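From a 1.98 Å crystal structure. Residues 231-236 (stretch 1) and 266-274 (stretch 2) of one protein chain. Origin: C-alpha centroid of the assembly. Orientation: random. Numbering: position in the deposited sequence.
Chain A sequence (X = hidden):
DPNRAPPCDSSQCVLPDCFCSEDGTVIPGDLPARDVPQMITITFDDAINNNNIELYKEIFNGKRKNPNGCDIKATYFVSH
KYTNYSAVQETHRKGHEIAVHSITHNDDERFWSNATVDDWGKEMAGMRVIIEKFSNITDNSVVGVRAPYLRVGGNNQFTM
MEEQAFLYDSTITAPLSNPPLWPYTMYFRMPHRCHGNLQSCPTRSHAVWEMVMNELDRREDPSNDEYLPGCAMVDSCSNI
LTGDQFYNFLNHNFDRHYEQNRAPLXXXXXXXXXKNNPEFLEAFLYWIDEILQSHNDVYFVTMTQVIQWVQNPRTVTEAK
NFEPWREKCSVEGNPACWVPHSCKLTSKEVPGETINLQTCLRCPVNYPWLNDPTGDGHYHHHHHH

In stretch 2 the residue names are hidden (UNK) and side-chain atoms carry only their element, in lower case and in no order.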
# COMPACT_ATOMS: atom_id res chain seq x y z
N CYS A 231 -8.60 -6.09 12.77
CA CYS A 231 -7.16 -6.12 12.53
C CYS A 231 -6.88 -5.58 11.14
O CYS A 231 -7.58 -5.94 10.18
CB CYS A 231 -6.59 -7.53 12.69
SG CYS A 231 -7.53 -8.84 11.83
N ALA A 232 -5.88 -4.70 11.02
CA ALA A 232 -5.59 -4.09 9.72
C ALA A 232 -4.55 -4.91 8.96
O ALA A 232 -4.82 -5.39 7.85
CB ALA A 232 -5.15 -2.63 9.90
N MET A 233 -3.37 -5.10 9.53
CA MET A 233 -2.40 -6.01 8.94
C MET A 233 -2.86 -7.44 9.14
O MET A 233 -3.25 -7.83 10.25
CB MET A 233 -1.01 -5.81 9.56
CG MET A 233 -0.48 -4.38 9.48
SD MET A 233 -0.31 -3.78 7.78
CE MET A 233 0.83 -5.02 7.13
N VAL A 234 -2.81 -8.23 8.07
CA VAL A 234 -3.30 -9.61 8.17
C VAL A 234 -2.56 -10.36 9.27
O VAL A 234 -3.18 -11.10 10.05
CB VAL A 234 -3.18 -10.32 6.81
CG1 VAL A 234 -3.63 -11.77 6.95
CG2 VAL A 234 -4.04 -9.60 5.78
N ASP A 235 -1.25 -10.17 9.39
CA ASP A 235 -0.52 -10.93 10.40
C ASP A 235 -0.80 -10.45 11.82
O ASP A 235 -0.38 -11.11 12.78
CB ASP A 235 0.98 -10.86 10.14
CG ASP A 235 1.43 -9.46 9.84
OD1 ASP A 235 1.37 -9.08 8.64
OD2 ASP A 235 1.75 -8.73 10.82
N SER A 236 -1.48 -9.31 12.00
CA SER A 236 -1.91 -8.93 13.33
C SER A 236 -3.23 -9.60 13.74
O SER A 236 -3.69 -9.38 14.87
CB SER A 236 -2.04 -7.41 13.42
OG SER A 236 -3.19 -6.93 12.73
N UNK A 266 -8.66 -4.00 1.52
CA UNK A 266 -7.21 -4.00 1.65
C UNK A 266 -6.73 -5.24 2.34
O UNK A 266 -7.10 -5.51 3.49
N UNK A 267 -5.88 -6.03 1.66
CA UNK A 267 -5.25 -7.22 2.21
C UNK A 267 -3.75 -6.93 2.36
O UNK A 267 -2.97 -7.02 1.40
c UNK A 267 -7.01 -8.69 1.07
c UNK A 267 -5.51 -8.44 1.33
c UNK A 267 -7.75 -8.93 2.40
c UNK A 267 -7.15 -9.91 0.13
N UNK A 268 -3.35 -6.58 3.57
CA UNK A 268 -2.03 -5.98 3.81
C UNK A 268 -1.13 -7.02 4.45
O UNK A 268 -1.33 -7.40 5.61
c UNK A 268 -5.22 -2.48 4.74
o UNK A 268 -6.14 -1.03 3.09
c UNK A 268 -5.18 -1.95 3.47
c UNK A 268 -4.25 -3.39 5.14
c UNK A 268 -4.18 -2.32 2.59
c UNK A 268 -2.17 -4.75 4.70
c UNK A 268 -3.24 -3.78 4.27
c UNK A 268 -3.24 -3.25 2.98
N UNK A 269 -0.12 -7.49 3.70
CA UNK A 269 0.71 -8.61 4.12
C UNK A 269 2.15 -8.21 4.43
O UNK A 269 2.66 -7.19 3.95
c UNK A 269 -1.33 -10.01 1.73
c UNK A 269 -2.54 -10.66 1.47
c UNK A 269 -0.92 -11.47 3.57
c UNK A 269 -0.52 -10.40 2.78
c UNK A 269 -2.94 -11.71 2.26
c UNK A 269 -2.12 -12.14 3.31
c UNK A 269 0.78 -9.70 3.03
N UNK A 270 2.80 -9.08 5.21
CA UNK A 270 4.25 -9.24 5.19
C UNK A 270 4.54 -10.56 4.51
O UNK A 270 3.95 -11.58 4.86
c UNK A 270 3.65 -6.51 8.62
n UNK A 270 4.79 -5.97 8.22
c UNK A 270 5.44 -6.87 7.40
c UNK A 270 4.85 -9.26 6.59
n UNK A 270 3.54 -7.72 8.09
c UNK A 270 4.66 -7.97 7.32
N UNK A 271 5.45 -10.53 3.53
CA UNK A 271 5.80 -11.74 2.80
C UNK A 271 6.18 -12.87 3.75
O UNK A 271 5.78 -14.03 3.54
c UNK A 271 6.97 -11.46 1.85
N UNK A 272 6.93 -12.57 4.80
CA UNK A 272 7.43 -13.63 5.68
C UNK A 272 6.27 -14.42 6.31
O UNK A 272 6.38 -15.63 6.52
c UNK A 272 8.33 -13.03 6.76
N UNK A 273 5.17 -13.74 6.63
CA UNK A 273 4.00 -14.41 7.20
C UNK A 273 3.44 -15.45 6.23
O UNK A 273 3.11 -16.57 6.65
c UNK A 273 -2.16 -15.07 7.13
c UNK A 273 1.53 -14.08 9.62
c UNK A 273 -1.74 -15.07 8.44
c UNK A 273 -0.43 -14.65 8.68
c UNK A 273 0.45 -14.25 7.65
c UNK A 273 -1.31 -14.67 6.08
c UNK A 273 -0.01 -14.26 6.32
c UNK A 273 2.95 -13.36 7.56
c UNK A 273 1.70 -13.89 8.26
n UNK A 273 0.25 -14.54 9.87
N UNK A 274 3.37 -15.13 4.94
CA UNK A 274 2.95 -16.12 3.94
C UNK A 274 4.00 -17.20 3.75
O UNK A 274 3.68 -18.38 3.64
c UNK A 274 1.34 -13.72 1.27
c UNK A 274 2.66 -15.43 2.60
c UNK A 274 0.13 -15.49 2.68
c UNK A 274 1.40 -14.59 2.55
O HOH W 1 -5.48 -6.45 5.57
O HOH W 2 0.91 -10.95 6.50

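Position 266 carries no side-chain atoms and is therefore glycine. An ideal CB here would lie 1.9 Å from the single oxygen of the side chain at position 268, so the bare backbone leaves room for that group. The carbonyl of Gly266 accepts a hydrogen bond from water 1.

Position 267 has four carbons, forked at the second, which is the pattern of leucine. The CA-to-CB bond of Leu267 points away from stretch 1.

At position 268 one carbon leads to a six-carbon ring bearing one oxygen, which identifies tyrosine. Its CB packs against Met233 SD at 3.7 Å, while the ring presents its edge to the carbonyl of Ala232, with Tyr268 CD2 3.4 Å from Ala232 O. The backbone also takes part: Val234 N donates a nearly straight hydrogen bond to Tyr268 O (3.0 Å, 168°). Water 1 accepts from Tyr268 N and donates to Ala232 O, joining the two backbones a second time.

Position 269 shows one carbon and a six-carbon ring without a heteroatom, hence phenylalanine. Although its CA-to-CB bond points away, the end of the side chain comes nearer, and Val234 CG2 sits over one ring face, 4.3 Å from the centroid of the Phe269 ring.

Position 270 bears one carbon and a five-membered ring of three carbons and two nitrogens: histidine. His270 ND1 donates to Asp235 OD1 at 2.6 Å, with the acceptor near the ring plane, where the N-H bond points. Met233 CE lies 3.5 Å from His270 CE1. Water 2 accepts from His270 N and donates to Asp235 OD1, reinforcing the link.

Positions 271 and 272 each have a single side-chain carbon and are alanines. Ala271 and Ala272 begin the helix that His270 precedes as N-cap, and neither touches stretch 1.

Position 273 carries one carbon and fused five- and six-membered rings holding eight carbons and one nitrogen, which only tryptophan fits. One face of the indole receives both Asp235 CB, 3.7 Å from the centroid of the Trp273 five-membered ring, and Val234 CG1, 4.0 Å from that of its six-membered ring.

Position 274 again has four carbons forked at the second: a second leucine, Leu274, out of reach of stretch 1.

The contact, burying 480 Å², centres on Val234, whose methyls meet two aromatic faces while its amide holds the strand. Ser236 N and OG both donate to Met233 O, bracing the turn that presents Val234 and Asp235. Asp235 combines a polar grip on His270 with CB packing on Trp273.

Stretch 2 (266-274) GLYFHAAWL
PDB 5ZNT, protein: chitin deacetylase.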